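Local coordinates for protein p450 cytochrome, putative (PDB 6Y01) that probably binds the molybdenum cofactor and carries it, as a Rossmann-fold Moco carrier protein of a phototrophic bacterium, at residues V135-D140 and V156-S161; M21-Q26 and L119-E124; L72-L77 and V89-V94; R101-V106 and V125-K130. All coordinates share one frame; numbering follows the deposited sequence.

Contact 1 (V135-D140 and V156-S161); sequences VILLND and VWIASS
Three backbone hydrogen bonds zip strand 135-138 to strand 157-158 in parallel: Trp157 N to Val135 O, Leu137 N to Trp157 O at 2.8 Å, and Ala159 N to Leu137 O. All are nearly straight, and the first runs almost along the C=O axis at Val135 (165°). A bridging water prolongs the pairing, accepting from Asn139 N and donating to Ala159 O at 2.7 Å. Val135 O also meets the Trp157 ring at its CE3 edge, in the ring plane. Apolar packing fills both faces. On the face that carries Ile136 and Trp157, Ile136 CG2, anti to its backbone N, meets Ala159 CB at 3.6 Å. On the other face Leu137 crosses Val156 at about a right angle, CG 3.7 Å from Val156 CG2, and meets Ile158 obliquely, CD1 to CD1 at 3.6 Å. An alanine in place of Leu137 would lose both contacts and would probably loosen this face, where Val125 of helix 119-130 also packs. Leu138 CD1 reaches along to Ser161 N, 3.6 Å away, at the N-cap of helix 162-176, where Ser161 OG caps Asn164 N. The two strands and intervening helix 142-151 form a classical beta-alpha-beta unit at one end of the parallel Rossmann-type sheet.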
loop_
_atom_site.group_PDB
_atom_site.type_symbol
_atom_site.label_atom_id
_atom_site.label_comp_id
_atom_site.label_asym_id
_atom_site.label_seq_id
_atom_site.Cartn_x
_atom_site.Cartn_y
_atom_site.Cartn_z
ATOM N N VAL D 135 -2.397 15.337 16.941
ATOM C CA VAL D 135 -3.641 14.582 17.131
ATOM C C VAL D 135 -4.458 15.248 18.213
ATOM O O VAL D 135 -3.938 15.525 19.286
ATOM C CB VAL D 135 -3.406 13.114 17.476
ATOM C CG1 VAL D 135 -4.722 12.416 17.794
ATOM C CG2 VAL D 135 -2.667 12.408 16.367
ATOM N N ILE D 136 -5.748 15.448 17.897
ATOM C CA ILE D 136 -6.727 15.949 18.868
ATOM C C ILE D 136 -7.750 14.862 19.111
ATOM O O ILE D 136 -8.370 14.372 18.148
ATOM C CB ILE D 136 -7.399 17.227 18.366
ATOM C CG1 ILE D 136 -6.371 18.316 18.079
ATOM C CG2 ILE D 136 -8.450 17.677 19.351
ATOM C CD1 ILE D 136 -6.948 19.520 17.345
ATOM N N LEU D 137 -7.959 14.511 20.374
ATOM C CA LEU D 137 -9.014 13.559 20.756
ATOM C C LEU D 137 -10.242 14.332 21.216
ATOM O O LEU D 137 -10.153 15.159 22.105
ATOM C CB LEU D 137 -8.505 12.646 21.869
ATOM C CG LEU D 137 -7.194 11.909 21.558
ATOM C CD1 LEU D 137 -6.792 11.054 22.772
ATOM C CD2 LEU D 137 -7.329 11.054 20.335
ATOM N N LEU D 138 -11.364 13.977 20.636
ATOM C CA LEU D 138 -12.693 14.524 21.027
ATOM C C LEU D 138 -13.594 13.333 21.341
ATOM O O LEU D 138 -14.226 12.762 20.433
ATOM C CB LEU D 138 -13.213 15.431 19.907
ATOM C CG LEU D 138 -14.536 16.091 20.221
ATOM C CD1 LEU D 138 -14.407 17.157 21.280
ATOM C CD2 LEU D 138 -15.057 16.708 18.951
ATOM N N ASN D 139 -13.527 12.867 22.590
ATOM C CA ASN D 139 -14.248 11.648 22.975
ATOM C C ASN D 139 -14.425 11.610 24.474
ATOM O O ASN D 139 -13.863 12.463 25.178
ATOM C CB ASN D 139 -13.560 10.374 22.480
ATOM C CG ASN D 139 -12.231 10.086 23.124
ATOM O OD1 ASN D 139 -12.087 10.166 24.351
ATOM N ND2 ASN D 139 -11.263 9.821 22.273
ATOM N N ASP D 140 -15.189 10.623 24.915
ATOM C CA ASP D 140 -15.496 10.415 26.345
ATOM C C ASP D 140 -14.856 9.117 26.824
ATOM O O ASP D 140 -15.459 8.469 27.665
ATOM C CB ASP D 140 -17.009 10.426 26.571
ATOM C CG ASP D 140 -17.597 11.796 26.305
ATOM O OD1 ASP D 140 -16.957 12.790 26.737
ATOM O OD2 ASP D 140 -18.665 11.876 25.626
ATOM N N VAL D 156 -0.271 14.279 22.409
ATOM C CA VAL D 156 -1.690 14.280 22.022
ATOM C C VAL D 156 -2.438 15.408 22.750
ATOM O O VAL D 156 -2.142 15.735 23.882
ATOM C CB VAL D 156 -2.265 12.891 22.309
ATOM C CG1 VAL D 156 -2.435 12.641 23.786
ATOM C CG2 VAL D 156 -3.556 12.690 21.588
ATOM N N TRP D 157 -3.413 15.989 22.082
ATOM C CA TRP D 157 -4.292 17.035 22.666
ATOM C C TRP D 157 -5.680 16.461 22.928
ATOM O O TRP D 157 -6.154 15.656 22.141
ATOM C CB TRP D 157 -4.421 18.220 21.716
ATOM C CG TRP D 157 -3.265 19.163 21.788
ATOM C CD1 TRP D 157 -3.099 20.235 22.627
ATOM C CD2 TRP D 157 -2.156 19.176 20.899
ATOM N NE1 TRP D 157 -1.927 20.881 22.343
ATOM C CE2 TRP D 157 -1.325 20.247 21.286
ATOM C CE3 TRP D 157 -1.785 18.364 19.835
ATOM C CZ2 TRP D 157 -0.131 20.521 20.635
ATOM C CZ3 TRP D 157 -0.592 18.626 19.199
ATOM C CH2 TRP D 157 0.208 19.702 19.576
ATOM N N ILE D 158 -6.301 16.892 24.003
ATOM C CA ILE D 158 -7.670 16.494 24.386
ATOM C C ILE D 158 -8.571 17.722 24.247
ATOM O O ILE D 158 -8.353 18.705 24.935
ATOM C CB ILE D 158 -7.736 15.954 25.821
ATOM C CG1 ILE D 158 -6.656 14.900 26.065
ATOM C CG2 ILE D 158 -9.137 15.430 26.103
ATOM C CD1 ILE D 158 -6.775 13.691 25.239
ATOM N N ALA D 159 -9.557 17.648 23.365
ATOM C CA ALA D 159 -10.477 18.772 23.143
ATOM C C ALA D 159 -11.740 18.598 23.964
ATOM O O ALA D 159 -12.183 17.475 24.205
ATOM C CB ALA D 159 -10.837 18.927 21.682
ATOM N N SER D 160 -12.363 19.723 24.286
ATOM C CA SER D 160 -13.613 19.764 25.073
ATOM C C SER D 160 -14.843 19.899 24.168
ATOM O O SER D 160 -15.948 19.657 24.650
ATOM C CB SER D 160 -13.563 20.905 26.082
ATOM O OG SER D 160 -13.244 22.145 25.435
ATOM N N SER D 161 -14.671 20.301 22.924
ATOM C CA SER D 161 -15.790 20.614 22.017
ATOM C C SER D 161 -15.268 20.764 20.610
ATOM O O SER D 161 -14.074 20.921 20.396
ATOM C CB SER D 161 -16.457 21.910 22.422
ATOM O OG SER D 161 -15.567 22.992 22.197
HETATM O O HOH W 1 -12.431 14.764 24.363
#

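Contact 2 (M21-Q26 and L119-E124); sequences MGPGEQ and LGTLSE
Met21, the last residue of strand 17-21, points its CB toward helix 119-130, and its CG is anti to the carbonyl carbon (chi1 -53°). Beyond that, the sulfur of Met21 and the carboxylate of Glu124 overlap too closely in the model to be physical, so their separation says nothing about an interaction; the carboxylate has a weak hydrogen bond from Asn105 ND2 to Glu124 OE2. Met21 CB also lies beside the methyl of Thr121, with CG2 4.4 Å away. At Gly22 the chain leaves the sheet and passes closest to the helix: its CA is 3.1 Å from Thr121 OG1, which sits anti to its own carbonyl carbon and so faces the loop. Gly22 N is 3.4 Å from that hydroxyl but poorly angled for a hydrogen bond. A water mediates instead, accepting weakly from Gly22 N at 3.0 Å and lying 3.3 Å from Thr121 OG1 in a second weak bond. A CB on Gly22 would clash with CD of Pro23. Pro23 then brings CD to 3.9 Å from Thr121 OG1 as the chain turns away. Further on, Glu25 forms a salt bridge with Arg54. With no direct hydrogen bond between the segments, the contact rests on close apposition of a glycine backbone to one threonine hydroxyl, with weak water bonds supplying the polar link.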
loop_
_atom_site.group_PDB
_atom_site.type_symbol
_atom_site.label_atom_id
_atom_site.label_comp_id
_atom_site.label_asym_id
_atom_site.label_seq_id
_atom_site.Cartn_x
_atom_site.Cartn_y
_atom_site.Cartn_z
ATOM N N MET D 21 -11.447 11.457 11.881
ATOM C CA MET D 21 -11.579 10.016 11.999
ATOM C C MET D 21 -12.633 9.765 13.081
ATOM O O MET D 21 -12.786 10.552 14.014
ATOM C CB MET D 21 -10.220 9.367 12.455
ATOM C CG MET D 21 -9.018 9.731 11.621
ATOM S SD MET D 21 -9.014 9.079 9.878
ATOM C CE MET D 21 -8.976 10.617 8.962
ATOM N N GLY D 22 -13.321 8.645 13.008
ATOM C CA GLY D 22 -14.177 8.215 14.105
ATOM C C GLY D 22 -15.007 7.013 13.698
ATOM O O GLY D 22 -14.981 6.580 12.551
ATOM N N PRO D 23 -15.772 6.455 14.634
ATOM C CA PRO D 23 -16.562 5.262 14.369
ATOM C C PRO D 23 -17.709 5.464 13.397
ATOM O O PRO D 23 -18.131 6.597 13.112
ATOM C CB PRO D 23 -17.095 4.898 15.768
ATOM C CG PRO D 23 -16.952 6.140 16.627
ATOM C CD PRO D 23 -15.822 6.905 16.029
ATOM N N GLY D 24 -18.220 4.347 12.947
ATOM C CA GLY D 24 -19.323 4.294 11.978
ATOM C C GLY D 24 -20.574 4.005 12.707
ATOM O O GLY D 24 -21.121 4.892 13.424
ATOM N N GLU D 25 -21.078 2.792 12.559
ATOM C CA GLU D 25 -22.429 2.424 13.080
ATOM C C GLU D 25 -22.477 2.618 14.597
ATOM O O GLU D 25 -23.554 2.928 15.135
ATOM C CB GLU D 25 -22.728 0.972 12.710
ATOM C CG GLU D 25 -22.976 0.813 11.215
ATOM C CD GLU D 25 -21.733 0.566 10.383
ATOM O OE1 GLU D 25 -20.556 0.706 10.905
ATOM O OE2 GLU D 25 -21.925 0.271 9.190
ATOM N N GLN D 26 -21.345 2.444 15.279
ATOM C CA GLN D 26 -21.326 2.483 16.751
ATOM C C GLN D 26 -20.971 3.870 17.277
ATOM O O GLN D 26 -20.848 4.036 18.534
ATOM C CB GLN D 26 -20.387 1.405 17.267
ATOM C CG GLN D 26 -20.861 -0.011 16.898
ATOM N N LEU D 119 -12.101 0.617 16.975
ATOM C CA LEU D 119 -10.858 -0.051 16.597
ATOM C C LEU D 119 -10.155 0.669 15.447
ATOM O O LEU D 119 -8.930 0.871 15.478
ATOM C CB LEU D 119 -11.175 -1.498 16.282
ATOM C CG LEU D 119 -11.536 -2.352 17.501
ATOM C CD1 LEU D 119 -12.081 -3.698 17.056
ATOM C CD2 LEU D 119 -10.264 -2.605 18.358
ATOM N N GLY D 120 -10.877 1.028 14.389
ATOM C CA GLY D 120 -10.210 1.670 13.253
ATOM C C GLY D 120 -9.638 3.001 13.668
ATOM O O GLY D 120 -8.517 3.351 13.295
ATOM N N THR D 121 -10.384 3.747 14.476
ATOM C CA THR D 121 -9.938 5.060 14.954
ATOM C C THR D 121 -8.688 4.889 15.809
ATOM O O THR D 121 -7.763 5.685 15.678
ATOM C CB THR D 121 -11.091 5.756 15.691
ATOM O OG1 THR D 121 -12.221 5.914 14.789
ATOM C CG2 THR D 121 -10.649 7.113 16.189
ATOM N N LEU D 122 -8.686 3.892 16.668
ATOM C CA LEU D 122 -7.482 3.632 17.510
ATOM C C LEU D 122 -6.266 3.406 16.621
ATOM O O LEU D 122 -5.173 3.967 16.912
ATOM C CB LEU D 122 -7.718 2.407 18.375
ATOM C CG LEU D 122 -6.865 2.295 19.608
ATOM C CD1 LEU D 122 -7.238 3.354 20.641
ATOM C CD2 LEU D 122 -7.111 0.930 20.217
ATOM N N SER D 123 -6.423 2.621 15.560
ATOM C CA SER D 123 -5.293 2.354 14.631
ATOM C C SER D 123 -4.808 3.662 14.012
ATOM O O SER D 123 -3.603 3.880 13.918
ATOM C CB SER D 123 -5.614 1.314 13.579
ATOM O OG SER D 123 -6.364 1.815 12.473
ATOM N N GLU D 124 -5.741 4.538 13.579
ATOM C CA GLU D 124 -5.328 5.792 12.950
ATOM C C GLU D 124 -4.648 6.739 13.925
ATOM O O GLU D 124 -3.659 7.368 13.550
ATOM C CB GLU D 124 -6.545 6.488 12.308
ATOM C CG GLU D 124 -6.963 5.725 11.115
ATOM C CD GLU D 124 -7.841 6.353 10.131
ATOM O OE1 GLU D 124 -7.691 7.641 9.963
ATOM O OE2 GLU D 124 -8.527 5.595 9.425
HETATM O O HOH W 2 -11.641 6.597 11.592
#

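Contact 3 (L72-L77 and V89-V94); sequences LTIGIL and VDIAIV
This is a parallel strand pair at one border of the sheet, strand 91-94 being outermost within the chain and strand 73-77 its inner neighbour; their axes lie 4.8 Å apart at 18°. Backbone bonds alternate in direction: Ile91 N to Thr73 O, Gly75 N to Ile91 O, Ile93 N to Gly75 O and Leu77 N to Ile93 O, the last at 2.8 Å. The final two run nearly along the C=O axis. Before the ladder, Asp90 and Thr73 grip each other, Asp90 N also bonding weakly to Thr73 O. Thr73 N donates to Asp90 OD2 at 3.0 Å from above the carboxylate plane, and Asp90 N donates to Thr73 OG1 at 2.8 Å; that hydroxyl also bonds to Ala88 O. An alanine in place of Asp90 would lose the carboxylate bond to Thr73 N and the salt bridge to Lys67, and would probably loosen the entry to the strand. On the isoleucine face, Ile74, Ile91, Ile76 and Ile93 lie side by side, with Ile74 CD1 3.6 Å from Ile91 CB and Ile76 CD1 3.8 Å from Ile93 CB. On the other face Val89 CG1 sits 3.6 Å from Gly75 N, where a CB on Gly75 would be tight. Strand 48-51 continues the sheet beyond strand 73-77, helix 102-108 covers Ile76, Ile104 of the third subunit packs on Ile93, and Val94 N donates to Ser108 OG of that subunit.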
loop_
_atom_site.group_PDB
_atom_site.type_symbol
_atom_site.label_atom_id
_atom_site.label_comp_id
_atom_site.label_asym_id
_atom_site.label_seq_id
_atom_site.Cartn_x
_atom_site.Cartn_y
_atom_site.Cartn_z
ATOM N N LEU D 72 -14.554 21.954 0.763
ATOM C CA LEU D 72 -14.070 20.823 -0.043
ATOM C C LEU D 72 -13.832 19.613 0.857
ATOM O O LEU D 72 -13.277 19.758 1.969
ATOM C CB LEU D 72 -12.769 21.214 -0.698
ATOM C CG LEU D 72 -12.142 20.180 -1.625
ATOM C CD1 LEU D 72 -12.989 19.917 -2.852
ATOM C CD2 LEU D 72 -10.748 20.638 -2.018
ATOM N N THR D 73 -14.304 18.493 0.393
ATOM C CA THR D 73 -14.152 17.212 1.094
ATOM C C THR D 73 -13.376 16.206 0.257
ATOM O O THR D 73 -13.634 16.006 -0.905
ATOM C CB THR D 73 -15.504 16.645 1.508
ATOM O OG1 THR D 73 -16.275 16.453 0.319
ATOM C CG2 THR D 73 -16.208 17.579 2.473
ATOM N N ILE D 74 -12.433 15.518 0.928
ATOM C CA ILE D 74 -11.600 14.473 0.311
ATOM C C ILE D 74 -11.897 13.173 1.059
ATOM O O ILE D 74 -11.947 13.194 2.317
ATOM C CB ILE D 74 -10.106 14.771 0.480
ATOM C CG1 ILE D 74 -9.696 16.189 0.131
ATOM C CG2 ILE D 74 -9.295 13.727 -0.308
ATOM C CD1 ILE D 74 -9.985 16.622 -1.290
ATOM N N GLY D 75 -12.114 12.111 0.299
ATOM C CA GLY D 75 -12.294 10.799 0.929
ATOM C C GLY D 75 -11.215 9.846 0.437
ATOM O O GLY D 75 -10.995 9.743 -0.752
ATOM N N ILE D 76 -10.568 9.161 1.381
ATOM C CA ILE D 76 -9.489 8.169 1.066
ATOM C C ILE D 76 -10.132 6.801 1.225
ATOM O O ILE D 76 -10.301 6.330 2.342
ATOM C CB ILE D 76 -8.278 8.328 1.976
ATOM C CG1 ILE D 76 -7.778 9.753 2.062
ATOM C CG2 ILE D 76 -7.207 7.384 1.519
ATOM C CD1 ILE D 76 -7.390 10.352 0.751
ATOM N N LEU D 77 -10.528 6.214 0.105
ATOM C CA LEU D 77 -11.385 5.033 0.118
ATOM C C LEU D 77 -10.535 3.783 0.176
ATOM O O LEU D 77 -9.542 3.660 -0.562
ATOM C CB LEU D 77 -12.260 4.992 -1.138
ATOM C CG LEU D 77 -13.198 6.209 -1.338
ATOM C CD1 LEU D 77 -13.960 5.981 -2.566
ATOM C CD2 LEU D 77 -14.083 6.382 -0.183
ATOM N N VAL D 89 -18.783 13.552 -0.480
ATOM C CA VAL D 89 -17.334 13.497 -0.766
ATOM C C VAL D 89 -17.100 14.100 -2.129
ATOM O O VAL D 89 -17.607 13.534 -3.131
ATOM C CB VAL D 89 -16.828 12.046 -0.758
ATOM C CG1 VAL D 89 -15.348 11.977 -1.271
ATOM C CG2 VAL D 89 -17.021 11.411 0.622
ATOM N N ASP D 90 -16.338 15.175 -2.221
ATOM C CA ASP D 90 -16.078 15.845 -3.535
ATOM C C ASP D 90 -14.991 15.113 -4.339
ATOM O O ASP D 90 -15.113 14.975 -5.559
ATOM C CB ASP D 90 -15.596 17.273 -3.329
ATOM C CG ASP D 90 -16.630 18.177 -2.709
ATOM O OD1 ASP D 90 -17.831 18.032 -3.055
ATOM O OD2 ASP D 90 -16.275 18.984 -1.819
ATOM N N ILE D 91 -13.934 14.663 -3.635
ATOM C CA ILE D 91 -12.769 14.041 -4.286
ATOM C C ILE D 91 -12.568 12.654 -3.676
ATOM O O ILE D 91 -12.272 12.563 -2.498
ATOM C CB ILE D 91 -11.499 14.901 -4.083
ATOM C CG1 ILE D 91 -11.671 16.333 -4.609
ATOM C CG2 ILE D 91 -10.263 14.189 -4.686
ATOM C CD1 ILE D 91 -11.900 16.408 -6.073
ATOM N N ALA D 92 -12.836 11.645 -4.455
ATOM C CA ALA D 92 -12.705 10.238 -4.040
ATOM C C ALA D 92 -11.345 9.712 -4.486
ATOM O O ALA D 92 -11.125 9.446 -5.673
ATOM C CB ALA D 92 -13.826 9.429 -4.631
ATOM N N ILE D 93 -10.457 9.528 -3.501
ATOM C CA ILE D 93 -9.154 8.889 -3.765
ATOM C C ILE D 93 -9.370 7.401 -3.530
ATOM O O ILE D 93 -9.643 6.997 -2.405
ATOM C CB ILE D 93 -8.074 9.463 -2.847
ATOM C CG1 ILE D 93 -7.971 10.971 -2.943
ATOM C CG2 ILE D 93 -6.717 8.774 -3.085
ATOM C CD1 ILE D 93 -7.659 11.488 -4.305
ATOM N N VAL D 94 -9.274 6.633 -4.592
ATOM C CA VAL D 94 -9.622 5.200 -4.567
ATOM C C VAL D 94 -8.289 4.434 -4.395
ATOM O O VAL D 94 -7.463 4.527 -5.266
ATOM C CB VAL D 94 -10.320 4.755 -5.845
ATOM C CG1 VAL D 94 -10.675 3.284 -5.817
ATOM C CG2 VAL D 94 -11.575 5.638 -6.075
#

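Contact 4 (R101-V106 and V125-K130); sequences RNNINV and VALALK
Two helices of the Rossmann-type fold, 102-108 and 119-130, pack here, the axes of 102-106 and 125-130 approaching to 9.1 Å at 51°, with no hydrogen bond between the two segments. Leu127 and Val106 both point at the opposite helix. Leu127, its CG anti to the carbonyl carbon (chi1 -68°), projects its branched end towards the start of helix 102-108: CD1 reaches Asn102 CB at 4.1 Å, and CD2 lies 4.0 Å from Asn103 OD1. Asn103 crosses Leu127 at about a right angle, its CG anti to the backbone N (chi1 -153°), so the amide oxygen also comes beside Leu127 CB. That oxygen is not left to the apolar contact, since it accepts from Asn131 ND2. Asn102 meets the leucine through CB, while ND2 bonds to Ser123 OG and OD1 weakly accepts from Arg101 NH1. One turn further along, Val106, with CG2 between its own N and carbonyl carbon, lays both methyls against Ala128. Asn99 of the second subunit packs against both Asn103 and Leu127. The approach is closest in backbone terms at Val106 and Ala128, where Val106 CG2 lies 3.9 Å from Ala128 N and CG1 the same distance from Ala128 CB.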
loop_
_atom_site.group_PDB
_atom_site.type_symbol
_atom_site.label_atom_id
_atom_site.label_comp_id
_atom_site.label_asym_id
_atom_site.label_seq_id
_atom_site.Cartn_x
_atom_site.Cartn_y
_atom_site.Cartn_z
ATOM N N ARG D 101 -4.982 1.852 3.991
ATOM C CA ARG D 101 -5.086 3.274 3.642
ATOM C C ARG D 101 -5.050 4.198 4.846
ATOM O O ARG D 101 -4.849 5.393 4.678
ATOM C CB ARG D 101 -6.336 3.590 2.793
ATOM C CG ARG D 101 -7.709 3.512 3.454
ATOM C CD ARG D 101 -8.020 4.633 4.409
ATOM N NE ARG D 101 -9.453 4.761 4.525
ATOM C CZ ARG D 101 -10.236 4.030 5.245
ATOM N NH1 ARG D 101 -9.815 3.018 6.001
ATOM N NH2 ARG D 101 -11.534 4.160 5.164
ATOM N N ASN D 102 -5.198 3.675 6.048
ATOM C CA ASN D 102 -5.230 4.503 7.254
ATOM C C ASN D 102 -3.949 5.359 7.319
ATOM O O ASN D 102 -3.963 6.483 7.801
ATOM C CB ASN D 102 -5.414 3.601 8.497
ATOM C CG ASN D 102 -6.769 2.924 8.550
ATOM O OD1 ASN D 102 -7.524 3.068 7.649
ATOM N ND2 ASN D 102 -7.102 2.191 9.626
ATOM N N ASN D 103 -2.815 4.812 6.837
ATOM C CA ASN D 103 -1.551 5.548 6.916
ATOM C C ASN D 103 -1.595 6.758 5.976
ATOM O O ASN D 103 -1.026 7.783 6.294
ATOM C CB ASN D 103 -0.316 4.646 6.678
ATOM C CG ASN D 103 0.918 5.199 7.384
ATOM O OD1 ASN D 103 0.918 5.569 8.565
ATOM N ND2 ASN D 103 2.025 5.192 6.671
ATOM N N ILE D 104 -2.268 6.628 4.830
ATOM C CA ILE D 104 -2.406 7.764 3.902
ATOM C C ILE D 104 -3.223 8.856 4.564
ATOM O O ILE D 104 -2.834 10.035 4.461
ATOM C CB ILE D 104 -3.081 7.308 2.597
ATOM C CG1 ILE D 104 -2.253 6.198 1.936
ATOM C CG2 ILE D 104 -3.277 8.511 1.685
ATOM C CD1 ILE D 104 -2.879 5.641 0.713
ATOM N N ASN D 105 -4.283 8.457 5.274
ATOM C CA ASN D 105 -5.128 9.478 5.938
ATOM C C ASN D 105 -4.270 10.344 6.849
ATOM O O ASN D 105 -4.380 11.537 6.916
ATOM C CB ASN D 105 -6.243 8.849 6.789
ATOM C CG ASN D 105 -7.245 8.019 6.001
ATOM O OD1 ASN D 105 -7.173 7.964 4.839
ATOM N ND2 ASN D 105 -8.128 7.276 6.682
ATOM N N VAL D 106 -3.396 9.664 7.625
ATOM C CA VAL D 106 -2.633 10.406 8.663
ATOM C C VAL D 106 -1.474 11.168 8.061
ATOM O O VAL D 106 -1.234 12.306 8.471
ATOM C CB VAL D 106 -2.323 9.579 9.898
ATOM C CG1 VAL D 106 -3.602 8.952 10.486
ATOM C CG2 VAL D 106 -1.267 8.586 9.584
ATOM N N VAL D 125 -5.186 6.859 15.125
ATOM C CA VAL D 125 -4.525 7.714 16.140
ATOM C C VAL D 125 -3.112 7.190 16.410
ATOM O O VAL D 125 -2.206 7.987 16.461
ATOM C CB VAL D 125 -5.344 7.787 17.413
ATOM C CG1 VAL D 125 -4.584 8.453 18.540
ATOM C CG2 VAL D 125 -6.665 8.530 17.167
ATOM N N ALA D 126 -2.987 5.880 16.584
ATOM C CA ALA D 126 -1.666 5.290 16.866
ATOM C C ALA D 126 -0.698 5.619 15.727
ATOM O O ALA D 126 0.458 6.023 15.992
ATOM C CB ALA D 126 -1.804 3.809 17.128
ATOM N N LEU D 127 -1.123 5.405 14.481
ATOM C CA LEU D 127 -0.271 5.711 13.304
ATOM C C LEU D 127 0.069 7.202 13.234
ATOM O O LEU D 127 1.164 7.576 12.909
ATOM C CB LEU D 127 -0.933 5.231 12.009
ATOM C CG LEU D 127 -1.040 3.719 11.842
ATOM C CD1 LEU D 127 -1.960 3.367 10.662
ATOM C CD2 LEU D 127 0.316 3.112 11.649
ATOM N N ALA D 128 -0.933 8.065 13.482
ATOM C CA ALA D 128 -0.650 9.500 13.457
ATOM C C ALA D 128 0.399 9.870 14.497
ATOM O O ALA D 128 1.353 10.590 14.173
ATOM C CB ALA D 128 -1.936 10.276 13.698
ATOM N N LEU D 129 0.244 9.377 15.722
ATOM C CA LEU D 129 1.237 9.707 16.778
ATOM C C LEU D 129 2.604 9.088 16.459
ATOM O O LEU D 129 3.588 9.750 16.690
ATOM C CB LEU D 129 0.696 9.195 18.105
ATOM C CG LEU D 129 -0.517 9.949 18.644
ATOM C CD1 LEU D 129 -1.093 9.240 19.840
ATOM C CD2 LEU D 129 -0.173 11.375 18.989
ATOM N N LYS D 130 2.642 7.913 15.850
ATOM C CA LYS D 130 3.939 7.285 15.478
ATOM C C LYS D 130 4.635 8.161 14.440
ATOM O O LYS D 130 5.852 8.275 14.475
ATOM C CB LYS D 130 3.710 5.872 14.977
ATOM C CG LYS D 130 4.996 5.120 14.634
ATOM C CD LYS D 130 4.743 3.677 14.368
ATOM C CE LYS D 130 6.012 2.996 13.888
ATOM N NZ LYS D 130 6.833 2.725 15.033
#

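Overall arrangement
From the N terminus, strand 17-21 and its following loop open contact 2, which closes only at helix 119-130. Contact 3 is nested inside that long loop, joining strands 73-77 and 91-94 at one border of the sheet. Contact 4 opens at helix 102-108 inside the loop and closes beyond it on helix 119-130, so contacts 2 and 4 cross and share that helix. Ile76 O accepts from Arg101 NE, tying contact 3 to contact 4. Contact 1 follows in series, closing the last beta-alpha-beta unit at the other sheet border, its centre about 24 Å from that of contact 3; Val135 packs on Ala128 to join it to contact 4.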